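Local coordinates for dermonecrotic toxin (PDB 2EBF), which acts as a potent mitogen and osteolytic toxin that induces bone resorption and is associated with severe progressive atrophic rhinitis in pigs, at residues 397-402 and 456-461; 415-420 and 446-451; 490-495 and 523-528; 408-413 and 424-429. One frame throughout, in Å; residues are numbered along the deposited sequence.

Contact 1: 397-402 and 456-461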
loop_
_atom_site.group_PDB
_atom_site.type_symbol
_atom_site.label_atom_id
_atom_site.label_comp_id
_atom_site.label_asym_id
_atom_site.label_seq_id
_atom_site.Cartn_x
_atom_site.Cartn_y
_atom_site.Cartn_z
ATOM N N LEU A 397 -20.913 -26.863 7.864
ATOM C CA LEU A 397 -19.585 -26.279 8.149
ATOM C C LEU A 397 -18.498 -26.963 7.318
ATOM O O LEU A 397 -18.385 -28.187 7.334
ATOM C CB LEU A 397 -19.232 -26.405 9.643
ATOM C CG LEU A 397 -17.860 -25.889 10.092
ATOM C CD1 LEU A 397 -17.849 -24.357 10.171
ATOM C CD2 LEU A 397 -17.451 -26.516 11.424
ATOM N N THR A 398 -17.707 -26.173 6.594
ATOM C CA THR A 398 -16.632 -26.741 5.766
ATOM C C THR A 398 -15.246 -26.394 6.291
ATOM O O THR A 398 -14.290 -27.124 6.038
ATOM C CB THR A 398 -16.719 -26.283 4.278
ATOM O OG1 THR A 398 -16.693 -24.856 4.209
ATOM C CG2 THR A 398 -17.994 -26.795 3.617
ATOM N N GLU A 399 -15.137 -25.286 7.022
ATOM C CA GLU A 399 -13.825 -24.739 7.362
ATOM C C GLU A 399 -13.803 -23.914 8.655
ATOM O O GLU A 399 -14.743 -23.171 8.954
ATOM C CB GLU A 399 -13.320 -23.887 6.189
ATOM C CG GLU A 399 -11.843 -23.545 6.244
ATOM C CD GLU A 399 -11.280 -23.143 4.883
ATOM O OE1 GLU A 399 -12.057 -23.087 3.903
ATOM O OE2 GLU A 399 -10.053 -22.891 4.797
ATOM N N ILE A 400 -12.705 -24.055 9.397
ATOM C CA ILE A 400 -12.409 -23.251 10.586
ATOM C C ILE A 400 -11.176 -22.393 10.309
ATOM O O ILE A 400 -10.168 -22.887 9.805
ATOM C CB ILE A 400 -12.123 -24.149 11.821
ATOM C CG1 ILE A 400 -13.351 -25.004 12.165
ATOM C CG2 ILE A 400 -11.658 -23.307 13.028
ATOM C CD1 ILE A 400 -13.018 -26.303 12.889
ATOM N N ALA A 401 -11.253 -21.110 10.646
ATOM C CA ALA A 401 -10.143 -20.201 10.399
ATOM C C ALA A 401 -9.811 -19.425 11.655
ATOM O O ALA A 401 -10.710 -19.021 12.393
ATOM C CB ALA A 401 -10.471 -19.251 9.258
ATOM N N ILE A 402 -8.520 -19.230 11.896
ATOM C CA ILE A 402 -8.071 -18.489 13.059
ATOM C C ILE A 402 -6.973 -17.497 12.683
ATOM O O ILE A 402 -6.074 -17.808 11.894
ATOM C CB ILE A 402 -7.654 -19.420 14.259
ATOM C CG1 ILE A 402 -6.166 -19.820 14.227
ATOM C CG2 ILE A 402 -8.592 -20.637 14.384
ATOM C CD1 ILE A 402 -5.717 -20.590 13.004
ATOM N N LYS A 456 -11.660 -28.544 7.227
ATOM C CA LYS A 456 -10.503 -27.718 6.857
ATOM C C LYS A 456 -10.136 -26.754 7.974
ATOM O O LYS A 456 -11.016 -26.202 8.633
ATOM C CB LYS A 456 -10.798 -26.925 5.585
ATOM C CG LYS A 456 -10.878 -27.780 4.339
ATOM C CD LYS A 456 -11.596 -27.059 3.208
ATOM C CE LYS A 456 -10.743 -25.955 2.602
ATOM N NZ LYS A 456 -9.409 -26.428 2.091
ATOM N N PHE A 457 -8.835 -26.578 8.198
ATOM C CA PHE A 457 -8.322 -25.631 9.180
ATOM C C PHE A 457 -7.378 -24.648 8.490
ATOM O O PHE A 457 -6.408 -25.050 7.839
ATOM C CB PHE A 457 -7.595 -26.347 10.325
ATOM C CG PHE A 457 -7.280 -25.453 11.498
ATOM C CD1 PHE A 457 -8.171 -25.345 12.562
ATOM C CD2 PHE A 457 -6.097 -24.717 11.538
ATOM C CE1 PHE A 457 -7.895 -24.534 13.648
ATOM C CE2 PHE A 457 -5.811 -23.904 12.620
ATOM C CZ PHE A 457 -6.717 -23.805 13.680
ATOM N N ARG A 458 -7.670 -23.361 8.637
ATOM C CA ARG A 458 -6.888 -22.324 7.978
ATOM C C ARG A 458 -6.363 -21.289 8.968
ATOM O O ARG A 458 -7.118 -20.756 9.781
ATOM C CB ARG A 458 -7.749 -21.635 6.913
ATOM C CG ARG A 458 -7.078 -20.478 6.184
ATOM C CD ARG A 458 -7.973 -19.973 5.053
ATOM N NE ARG A 458 -8.224 -21.025 4.057
ATOM C CZ ARG A 458 -7.387 -21.344 3.073
ATOM N NH1 ARG A 458 -6.236 -20.699 2.936
ATOM N NH2 ARG A 458 -7.697 -22.320 2.222
ATOM N N ALA A 459 -5.064 -21.012 8.888
ATOM C CA ALA A 459 -4.488 -19.852 9.550
ATOM C C ALA A 459 -4.648 -18.655 8.618
ATOM O O ALA A 459 -4.312 -18.748 7.436
ATOM C CB ALA A 459 -3.026 -20.077 9.844
ATOM N N ILE A 460 -5.167 -17.548 9.145
ATOM C CA ILE A 460 -5.259 -16.312 8.359
ATOM C C ILE A 460 -4.428 -15.158 8.933
ATOM O O ILE A 460 -4.447 -14.045 8.399
ATOM C CB ILE A 460 -6.726 -15.848 8.132
ATOM C CG1 ILE A 460 -7.414 -15.524 9.469
ATOM C CG2 ILE A 460 -7.489 -16.888 7.318
ATOM C CD1 ILE A 460 -8.681 -14.670 9.334
ATOM N N GLY A 461 -3.691 -15.426 10.008
ATOM C CA GLY A 461 -2.722 -14.455 10.523
ATOM C C GLY A 461 -1.569 -14.322 9.550
ATOM O O GLY A 461 -1.286 -15.235 8.771
HETATM O O HOH W 1 -10.517 -23.047 1.668
HETATM O O HOH W 2 -8.057 -24.893 4.187
#

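Contact 2: 415-420 and 446-451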
loop_
_atom_site.group_PDB
_atom_site.type_symbol
_atom_site.label_atom_id
_atom_site.label_comp_id
_atom_site.label_asym_id
_atom_site.label_seq_id
_atom_site.Cartn_x
_atom_site.Cartn_y
_atom_site.Cartn_z
ATOM N N SER A 415 -1.126 -28.341 7.431
ATOM C CA SER A 415 -1.434 -29.381 6.464
ATOM C C SER A 415 -0.796 -30.706 6.886
ATOM O O SER A 415 -1.409 -31.763 6.759
ATOM C CB SER A 415 -0.964 -28.959 5.074
ATOM O OG SER A 415 -1.425 -29.865 4.096
ATOM N N GLN A 416 0.424 -30.633 7.415
ATOM C CA GLN A 416 1.104 -31.796 7.985
ATOM C C GLN A 416 0.357 -32.410 9.173
ATOM O O GLN A 416 0.176 -33.631 9.232
ATOM C CB GLN A 416 2.535 -31.439 8.387
ATOM C CG GLN A 416 3.605 -31.970 7.446
ATOM C CD GLN A 416 3.824 -31.121 6.206
ATOM O OE1 GLN A 416 4.928 -30.623 5.978
ATOM N NE2 GLN A 416 2.782 -30.961 5.392
ATOM N N PHE A 417 -0.071 -31.565 10.112
ATOM C CA PHE A 417 -0.840 -32.019 11.264
ATOM C C PHE A 417 -2.109 -32.745 10.834
ATOM O O PHE A 417 -2.405 -33.827 11.335
ATOM C CB PHE A 417 -1.201 -30.855 12.190
ATOM C CG PHE A 417 -2.132 -31.243 13.306
ATOM C CD1 PHE A 417 -1.631 -31.675 14.530
ATOM C CD2 PHE A 417 -3.515 -31.201 13.129
ATOM C CE1 PHE A 417 -2.491 -32.044 15.565
ATOM C CE2 PHE A 417 -4.379 -31.571 14.158
ATOM C CZ PHE A 417 -3.864 -31.993 15.377
ATOM N N LEU A 418 -2.850 -32.137 9.908
ATOM C CA LEU A 418 -4.134 -32.669 9.448
ATOM C C LEU A 418 -4.009 -34.029 8.774
ATOM O O LEU A 418 -4.930 -34.843 8.838
ATOM C CB LEU A 418 -4.806 -31.687 8.488
ATOM C CG LEU A 418 -5.380 -30.403 9.088
ATOM C CD1 LEU A 418 -5.895 -29.505 7.978
ATOM C CD2 LEU A 418 -6.485 -30.711 10.086
ATOM N N GLN A 419 -2.870 -34.260 8.129
ATOM C CA GLN A 419 -2.609 -35.514 7.415
ATOM C C GLN A 419 -1.915 -36.571 8.282
ATOM O O GLN A 419 -1.526 -37.634 7.789
ATOM C CB GLN A 419 -1.814 -35.230 6.133
ATOM C CG GLN A 419 -2.677 -34.660 5.002
ATOM C CD GLN A 419 -2.017 -33.498 4.274
ATOM O OE1 GLN A 419 -0.955 -33.649 3.662
ATOM N NE2 GLN A 419 -2.652 -32.321 4.339
ATOM N N GLY A 420 -1.773 -36.284 9.574
ATOM C CA GLY A 420 -1.212 -37.252 10.522
ATOM C C GLY A 420 0.305 -37.318 10.562
ATOM O O GLY A 420 0.873 -38.249 11.139
ATOM N N LEU A 446 -9.133 -27.166 19.269
ATOM C CA LEU A 446 -9.799 -26.704 18.048
ATOM C C LEU A 446 -9.156 -27.347 16.825
ATOM O O LEU A 446 -9.848 -27.873 15.959
ATOM C CB LEU A 446 -9.688 -25.184 17.937
ATOM C CG LEU A 446 -10.804 -24.309 17.361
ATOM C CD1 LEU A 446 -10.175 -23.157 16.617
ATOM C CD2 LEU A 446 -11.831 -25.037 16.488
ATOM N N LEU A 447 -7.825 -27.298 16.767
ATOM C CA LEU A 447 -7.067 -27.922 15.692
ATOM C C LEU A 447 -7.308 -29.427 15.667
ATOM O O LEU A 447 -7.492 -30.016 14.604
ATOM C CB LEU A 447 -5.575 -27.694 15.902
ATOM C CG LEU A 447 -4.652 -27.438 14.708
ATOM C CD1 LEU A 447 -3.242 -27.880 15.064
ATOM C CD2 LEU A 447 -5.109 -28.092 13.407
ATOM N N GLN A 448 -7.263 -30.035 16.849
ATOM C CA GLN A 448 -7.481 -31.467 16.993
ATOM C C GLN A 448 -8.854 -31.842 16.429
ATOM O O GLN A 448 -8.987 -32.836 15.704
ATOM C CB GLN A 448 -7.341 -31.875 18.467
ATOM C CG GLN A 448 -7.273 -33.383 18.722
ATOM C CD GLN A 448 -6.222 -34.072 17.876
ATOM O OE1 GLN A 448 -6.553 -34.838 16.973
ATOM N NE2 GLN A 448 -4.952 -33.780 18.143
ATOM N N SER A 449 -9.867 -31.034 16.740
ATOM C CA SER A 449 -11.232 -31.312 16.276
ATOM C C SER A 449 -11.371 -31.261 14.751
ATOM O O SER A 449 -12.124 -32.044 14.171
ATOM C CB SER A 449 -12.249 -30.383 16.942
ATOM O OG SER A 449 -12.227 -29.083 16.364
ATOM N N ALA A 450 -10.640 -30.349 14.111
ATOM C CA ALA A 450 -10.651 -30.223 12.651
ATOM C C ALA A 450 -10.109 -31.488 11.981
ATOM O O ALA A 450 -10.636 -31.942 10.959
ATOM C CB ALA A 450 -9.847 -28.991 12.210
ATOM N N LYS A 451 -9.055 -32.049 12.566
ATOM C CA LYS A 451 -8.469 -33.288 12.073
ATOM C C LYS A 451 -9.442 -34.450 12.266
ATOM O O LYS A 451 -9.762 -35.153 11.307
ATOM C CB LYS A 451 -7.139 -33.575 12.771
ATOM C CG LYS A 451 -6.435 -34.834 12.260
ATOM C CD LYS A 451 -5.059 -35.029 12.897
ATOM C CE LYS A 451 -5.126 -35.888 14.145
ATOM N NZ LYS A 451 -4.881 -37.342 13.889
HETATM O O HOH W 3 -5.424 -37.414 10.624
#

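Contact 3: 490-495 and 523-528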
loop_
_atom_site.group_PDB
_atom_site.type_symbol
_atom_site.label_atom_id
_atom_site.label_comp_id
_atom_site.label_asym_id
_atom_site.label_seq_id
_atom_site.Cartn_x
_atom_site.Cartn_y
_atom_site.Cartn_z
ATOM N N LYS A 490 -9.592 -16.086 0.839
ATOM C CA LYS A 490 -9.683 -17.507 1.166
ATOM C C LYS A 490 -11.021 -17.965 1.733
ATOM O O LYS A 490 -11.333 -19.156 1.685
ATOM C CB LYS A 490 -8.545 -17.896 2.118
ATOM C CG LYS A 490 -7.155 -17.641 1.551
ATOM C CD LYS A 490 -6.909 -18.501 0.315
ATOM C CE LYS A 490 -5.619 -18.132 -0.401
ATOM N NZ LYS A 490 -4.437 -18.682 0.281
ATOM N N LEU A 491 -11.811 -17.033 2.258
ATOM C CA LEU A 491 -13.016 -17.404 3.001
ATOM C C LEU A 491 -14.357 -17.107 2.340
ATOM O O LEU A 491 -15.253 -17.956 2.389
ATOM C CB LEU A 491 -12.990 -16.837 4.425
ATOM C CG LEU A 491 -11.907 -17.386 5.355
ATOM C CD1 LEU A 491 -12.005 -16.696 6.703
ATOM C CD2 LEU A 491 -11.975 -18.915 5.500
ATOM N N ASP A 492 -14.536 -15.932 1.746
ATOM C CA ASP A 492 -15.833 -15.695 1.095
ATOM C C ASP A 492 -15.830 -16.207 -0.342
ATOM O O ASP A 492 -15.628 -15.460 -1.309
ATOM C CB ASP A 492 -16.431 -14.280 1.312
ATOM C CG ASP A 492 -15.649 -13.155 0.631
ATOM O OD1 ASP A 492 -16.187 -12.017 0.612
ATOM O OD2 ASP A 492 -14.525 -13.379 0.132
ATOM N N ARG A 493 -16.012 -17.521 -0.437
ATOM C CA ARG A 493 -15.995 -18.247 -1.689
ATOM C C ARG A 493 -17.222 -19.150 -1.721
ATOM O O ARG A 493 -17.675 -19.633 -0.678
ATOM C CB ARG A 493 -14.714 -19.080 -1.799
ATOM C CG ARG A 493 -13.433 -18.240 -1.910
ATOM C CD ARG A 493 -12.210 -19.091 -2.258
ATOM N NE ARG A 493 -11.667 -19.776 -1.084
ATOM C CZ ARG A 493 -10.555 -20.510 -1.067
ATOM N NH1 ARG A 493 -9.830 -20.674 -2.169
ATOM N NH2 ARG A 493 -10.165 -21.080 0.064
ATOM N N GLU A 494 -17.762 -19.367 -2.918
ATOM C CA GLU A 494 -18.941 -20.211 -3.096
ATOM C C GLU A 494 -18.721 -21.616 -2.520
ATOM O O GLU A 494 -17.625 -22.178 -2.619
ATOM C CB GLU A 494 -19.334 -20.271 -4.582
ATOM C CG GLU A 494 -18.328 -20.993 -5.495
ATOM C CD GLU A 494 -18.757 -22.408 -5.859
ATOM O OE1 GLU A 494 -17.947 -23.353 -5.666
ATOM O OE2 GLU A 494 -19.902 -22.579 -6.346
ATOM N N GLY A 495 -19.763 -22.161 -1.900
ATOM C CA GLY A 495 -19.718 -23.508 -1.338
ATOM C C GLY A 495 -18.956 -23.645 -0.028
ATOM O O GLY A 495 -18.638 -24.763 0.394
ATOM N N TYR A 523 -16.285 -7.033 6.159
ATOM C CA TYR A 523 -15.830 -7.481 4.848
ATOM C C TYR A 523 -16.417 -8.825 4.452
ATOM O O TYR A 523 -16.736 -9.023 3.287
ATOM C CB TYR A 523 -14.308 -7.524 4.763
ATOM C CG TYR A 523 -13.662 -6.177 4.536
ATOM C CD1 TYR A 523 -13.718 -5.549 3.283
ATOM C CD2 TYR A 523 -12.970 -5.543 5.560
ATOM C CE1 TYR A 523 -13.110 -4.308 3.068
ATOM C CE2 TYR A 523 -12.352 -4.304 5.352
ATOM C CZ TYR A 523 -12.425 -3.697 4.109
ATOM O OH TYR A 523 -11.815 -2.473 3.913
ATOM N N LEU A 524 -16.582 -9.735 5.414
ATOM C CA LEU A 524 -17.070 -11.089 5.109
ATOM C C LEU A 524 -18.597 -11.217 5.158
ATOM O O LEU A 524 -19.147 -12.282 4.857
ATOM C CB LEU A 524 -16.406 -12.138 6.016
ATOM C CG LEU A 524 -14.890 -12.357 5.864
ATOM C CD1 LEU A 524 -14.383 -13.354 6.916
ATOM C CD2 LEU A 524 -14.514 -12.841 4.439
ATOM N N LYS A 525 -19.276 -10.131 5.525
ATOM C CA LYS A 525 -20.744 -10.091 5.549
ATOM C C LYS A 525 -21.326 -11.086 6.571
ATOM O O LYS A 525 -22.325 -11.756 6.301
ATOM C CB LYS A 525 -21.343 -10.359 4.157
ATOM C CG LYS A 525 -20.782 -9.517 2.993
ATOM C CD LYS A 525 -19.792 -10.284 2.110
ATOM C CE LYS A 525 -20.460 -11.404 1.326
ATOM N NZ LYS A 525 -19.474 -12.211 0.535
ATOM N N ILE A 526 -20.692 -11.181 7.734
ATOM C CA ILE A 526 -21.127 -12.107 8.791
ATOM C C ILE A 526 -21.223 -11.360 10.121
ATOM O O ILE A 526 -20.755 -10.235 10.210
ATOM C CB ILE A 526 -20.167 -13.321 8.913
ATOM C CG1 ILE A 526 -18.735 -12.859 9.256
ATOM C CG2 ILE A 526 -20.230 -14.160 7.622
ATOM C CD1 ILE A 526 -17.731 -13.996 9.466
ATOM N N PRO A 527 -21.860 -11.964 11.146
ATOM C CA PRO A 527 -21.831 -11.333 12.471
ATOM C C PRO A 527 -20.613 -11.729 13.317
ATOM O O PRO A 527 -20.126 -12.863 13.212
ATOM C CB PRO A 527 -23.113 -11.856 13.124
ATOM C CG PRO A 527 -23.304 -13.253 12.514
ATOM C CD PRO A 527 -22.665 -13.205 11.132
ATOM N N ALA A 528 -20.125 -10.802 14.143
ATOM C CA ALA A 528 -19.158 -11.146 15.197
ATOM C C ALA A 528 -19.866 -11.483 16.500
ATOM O O ALA A 528 -20.864 -10.847 16.869
ATOM C CB ALA A 528 -18.166 -10.031 15.422
#

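Contact 4: 408-413 and 424-429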
loop_
_atom_site.group_PDB
_atom_site.type_symbol
_atom_site.label_atom_id
_atom_site.label_comp_id
_atom_site.label_asym_id
_atom_site.label_seq_id
_atom_site.Cartn_x
_atom_site.Cartn_y
_atom_site.Cartn_z
ATOM N N ASP A 408 1.905 -17.697 6.852
ATOM C CA ASP A 408 3.209 -17.581 6.191
ATOM C C ASP A 408 4.305 -18.412 6.858
ATOM O O ASP A 408 5.356 -18.658 6.258
ATOM C CB ASP A 408 3.640 -16.103 6.051
ATOM C CG ASP A 408 3.702 -15.365 7.385
ATOM O OD1 ASP A 408 2.669 -15.288 8.078
ATOM O OD2 ASP A 408 4.784 -14.831 7.734
ATOM N N ILE A 409 4.057 -18.851 8.089
ATOM C CA ILE A 409 5.022 -19.677 8.809
ATOM C C ILE A 409 4.567 -21.132 8.950
ATOM O O ILE A 409 5.384 -22.045 8.825
ATOM C CB ILE A 409 5.364 -19.087 10.214
ATOM C CG1 ILE A 409 5.796 -17.612 10.113
ATOM C CG2 ILE A 409 6.436 -19.948 10.930
ATOM C CD1 ILE A 409 6.952 -17.340 9.148
ATOM N N VAL A 410 3.274 -21.348 9.197
ATOM C CA VAL A 410 2.796 -22.681 9.597
ATOM C C VAL A 410 1.693 -23.336 8.752
ATOM O O VAL A 410 1.178 -24.385 9.144
ATOM C CB VAL A 410 2.381 -22.720 11.098
ATOM C CG1 VAL A 410 3.553 -22.352 11.997
ATOM C CG2 VAL A 410 1.164 -21.826 11.366
ATOM N N GLN A 411 1.337 -22.749 7.607
ATOM C CA GLN A 411 0.293 -23.333 6.750
ATOM C C GLN A 411 0.655 -24.753 6.295
ATOM O O GLN A 411 -0.177 -25.657 6.337
ATOM C CB GLN A 411 -0.070 -22.425 5.555
ATOM C CG GLN A 411 1.037 -22.180 4.509
ATOM C CD GLN A 411 0.724 -21.038 3.522
ATOM O OE1 GLN A 411 1.613 -20.568 2.806
ATOM N NE2 GLN A 411 -0.529 -20.596 3.485
ATOM N N GLN A 412 1.907 -24.936 5.895
ATOM C CA GLN A 412 2.424 -26.247 5.508
ATOM C C GLN A 412 2.383 -27.217 6.691
ATOM O O GLN A 412 1.944 -28.352 6.546
ATOM C CB GLN A 412 3.842 -26.093 4.962
ATOM C CG GLN A 412 4.539 -27.382 4.521
ATOM C CD GLN A 412 6.023 -27.164 4.205
ATOM O OE1 GLN A 412 6.799 -28.120 4.112
ATOM N NE2 GLN A 412 6.422 -25.895 4.042
ATOM N N GLU A 413 2.828 -26.757 7.858
ATOM C CA GLU A 413 2.811 -27.571 9.077
ATOM C C GLU A 413 1.392 -27.933 9.537
ATOM O O GLU A 413 1.165 -29.031 10.054
ATOM C CB GLU A 413 3.589 -26.886 10.201
ATOM C CG GLU A 413 5.113 -26.968 10.031
ATOM C CD GLU A 413 5.893 -26.395 11.210
ATOM O OE1 GLU A 413 5.377 -26.397 12.350
ATOM O OE2 GLU A 413 7.035 -25.946 10.993
ATOM N N TRP A 424 5.487 -30.774 12.525
ATOM C CA TRP A 424 4.777 -29.533 12.855
ATOM C C TRP A 424 5.221 -28.976 14.211
ATOM O O TRP A 424 4.398 -28.517 15.006
ATOM C CB TRP A 424 3.253 -29.729 12.804
ATOM C CG TRP A 424 2.729 -30.897 13.613
ATOM C CD1 TRP A 424 2.769 -32.216 13.265
ATOM C CD2 TRP A 424 2.075 -30.840 14.890
ATOM N NE1 TRP A 424 2.188 -32.987 14.244
ATOM C CE2 TRP A 424 1.752 -32.169 15.252
ATOM C CE3 TRP A 424 1.723 -29.796 15.762
ATOM C CZ2 TRP A 424 1.103 -32.481 16.448
ATOM C CZ3 TRP A 424 1.072 -30.109 16.951
ATOM C CH2 TRP A 424 0.773 -31.443 17.284
ATOM N N LYS A 425 6.532 -29.003 14.455
ATOM C CA LYS A 425 7.099 -28.583 15.740
ATOM C C LYS A 425 6.902 -27.088 16.019
ATOM O O LYS A 425 6.591 -26.699 17.148
ATOM C CB LYS A 425 8.587 -28.966 15.853
ATOM C CG LYS A 425 8.907 -30.466 15.733
ATOM C CD LYS A 425 8.452 -31.271 16.952
ATOM C CE LYS A 425 8.727 -32.775 16.790
ATOM N NZ LYS A 425 10.190 -33.098 16.775
ATOM N N THR A 426 7.088 -26.256 14.995
ATOM C CA THR A 426 6.859 -24.808 15.129
ATOM C C THR A 426 5.399 -24.514 15.464
ATOM O O THR A 426 5.101 -23.766 16.400
ATOM C CB THR A 426 7.284 -24.037 13.864
ATOM O OG1 THR A 426 8.655 -24.329 13.578
ATOM C CG2 THR A 426 7.125 -22.528 14.062
ATOM N N LEU A 427 4.496 -25.128 14.709
ATOM C CA LEU A 427 3.068 -25.105 15.023
ATOM C C LEU A 427 2.802 -25.519 16.481
ATOM O O LEU A 427 2.121 -24.800 17.229
ATOM C CB LEU A 427 2.303 -26.001 14.039
ATOM C CG LEU A 427 0.784 -26.189 14.216
ATOM C CD1 LEU A 427 0.044 -24.853 14.123
ATOM C CD2 LEU A 427 0.233 -27.198 13.212
ATOM N N ASP A 428 3.373 -26.655 16.887
ATOM C CA ASP A 428 3.212 -27.186 18.241
ATOM C C ASP A 428 3.660 -26.173 19.292
ATOM O O ASP A 428 2.938 -25.912 20.262
ATOM C CB ASP A 428 3.994 -28.501 18.385
ATOM C CG ASP A 428 3.699 -29.230 19.689
ATOM O OD1 ASP A 428 2.530 -29.237 20.141
ATOM O OD2 ASP A 428 4.645 -29.809 20.263
ATOM N N ALA A 429 4.841 -25.592 19.082
ATOM C CA ALA A 429 5.374 -24.569 19.972
ATOM C C ALA A 429 4.452 -23.358 20.016
ATOM O O ALA A 429 4.182 -22.805 21.092
ATOM C CB ALA A 429 6.763 -24.150 19.523
#

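Contact 1: 397-402 and 456-461
Ile400 and Ile402 meet Phe457 where two neighbouring parallel strands of a mixed sheet run side by side, the two arms of a beta-alpha-beta crossover whose connection passes through three helices. The axes of 399-402 and 456-461 diverge by only 20°, and the backbone bonds follow the parallel scheme: Ile400 N donates to Lys456 O while Ile400 O accepts from Arg458 N, and Ile402 repeats this with Arg458 O and Ile460 N. The tight part lies on the face that carries the aromatic ring. With its CG anti to the backbone N (chi1 -169°), Phe457 swings its ring against the isoleucines of the inner strand. Ile402 meets it at about a right angle, bringing CD1 to 3.3 Å from Phe457 CE2, and Ile402 CG2 adds a contact of 3.7 Å to Phe457 CZ. Ile400 CG2 lies 4.0 Å from Phe457 CE1. Leu446, Leu447 and Ala450 of helix 442-452 close over this apolar group. The other face is looser. Ala401 CB and Ile460 CG2 are 4.3 Å apart there, with helix 473-490 packed on Ile460, and beyond them the face turns polar and hydrated. Glu399 stretches across Lys456 and forms a salt bridge, Arg458 NE donating to Glu399 OE2 at 2.7 Å from the syn side, 29° out of the carboxylate plane. Two waters complete the cluster: one donates to Glu399 OE1 and accepts from Arg458 NH2, while the other lies 2.9 Å from both Glu399 OE2 and Lys456 NZ.

Contact 2: 415-420 and 446-451
Leu447 is the first residue of 446-451 to meet the other helix, and it does so over the ring of Phe417. Its CD1 sits 3.8 Å from the centroid of that ring and only 9° off the normal, a CH-pi contact almost centred on the face, while Leu447 CD2 closes to 3.5 Å from Phe417 CD2. The two side chains approach from opposite directions, the phenylalanine reaching out with CG anti to its own backbone N (chi1 173°). One residue on, Gln448 borders the far end of the ring, its CA 4.0 Å from Phe417 CZ. Ala450 then offers a small surface to the second anchoring side chain of the partner helix, with Leu418 CD2 4.3 Å from Ala450 CB. Lys451 finishes the walk. Its chain runs out straight as far as CD, which lies off-centre over the ring face opposite Leu447, 4.2 Å from the centroid of Phe417, and the aromatic ring is thereby sandwiched between two aliphatic groups. The bends come only after that and turn NZ aside; Lys451 NZ is joined only weakly to a water that donates to Leu418 O, a polar fringe to an otherwise apolar contact. The helix 407-418 stops here in a Schellman motif: Gly420, at positive phi, returns its N to Phe417 O at 3.1 Å. Phe417 also makes an edge-to-face pair with Trp424 and touches Leu427 of helix 425-434, whereas helix 442-452 lies on the strand pair 399-402 and 456-461 and, through Leu446 and Ser449, on helix 379-387.

Contact 3: 490-495 and 523-528
Asp492 turns its carboxylate to meet Lys525 by placing CG between its backbone N and carbonyl carbon (chi1 68°), while the lysine chain curves toward it through bends at chi2 (103°) and chi3 (68°). The two side chains cross at about a right angle, and Lys525 NZ stands 3.3 Å from Asp492 OD1, a salt bridge whose hydrogen bond is weak. Beneath the charges the packing is apolar: Leu524 CD2 lies 3.9 Å from Asp492 CB, and Leu524 CD1 comes to 4.1 Å from Leu491 CD1. Two turns set this geometry. Asp492 is the centre of an inverse gamma turn, closed by a weak bond of 3.0 Å from Arg493 N to Leu491 O, in the loop between helix 473-490 and strand 498-502. Lys525, at positive phi, belongs to a Schellman motif at the end of the short helix 520-524, and its carbonyl accepts from Tyr345 OH. Below the turns, Leu524 reaches Ile488 and Phe498 while Leu491 touches Val500, which seats both leucines against strand 498-502 of the mixed sheet. On the outer side of the loop, Arg493 NE and NH2 both point weakly at Lys490 O, the guanidinium folding over Lys490 CA.

Contact 4: 408-413 and 424-429
Val410 faces Leu427 and Glu413 faces Trp424 (CA atoms 4.7 Å apart) where helices 407-418 and 425-434 meet at 116°, their short segments approaching to 9.0 Å between axes. The first helix is kinked here, the N atoms of Gln412 and Glu413 lacking bonds to the preceding turn. Glu413 carries the polar part of the contact. Its CG lies beside the backbone N (chi1 -75°), and from there the extended chain runs to the start of the second helix, whose N-cap position is held by Trp424. Along the way Glu413 CB packs 3.9 Å from Trp424 CB. At its end OE1 accepts from Leu427 N at 2.8 Å, with a nearly straight N-H...O angle of 175° and the donor almost in line with the C-O bond. The Thr426 side chain crosses that of Glu413 at about a right angle, its CB 3.4 Å from Glu413 OE1. An apolar part lies beside it: Thr426 CG2 rests 4.1 Å from both Ile409 CG2 and Val410 CG1, and Val410 CG2 lies 4.2 Å from Leu427 CD1. Met430, one turn further along the second helix, touches both Ile409 and Val410. Behind the contact, Leu427 leans on Leu447 of helix 442-452. A carboxylate gripping a first-turn N-H takes up a donor that has no acceptor in its own helix; the positive end of the helix dipole would probably favour the charged form of Glu413 and strengthen that bond.

In the fold
Following the chain from strand 399-402, helix 407-418 comes first, then helices 425-434 and 442-452, before strand 456-461 returns to lie beside its starting point and contact 1 closes the excursion. Contacts 2 and 4 are nested within that loop and cross each other along the sequence: 408-413 pairs with 424-429, 415-420 with 446-451, so helix 407-418 is bound to both later helices. Contact 2 touches contact 1 directly, through the helix lying on the strand pair. Contact 3 opens only afterwards, joining the loop after helix 473-490 to helix 520-524. It meets contact 1 from the sheet's other face, where Leu491 touches Ala401. All four belong to the C2 domain of this C-terminal fragment.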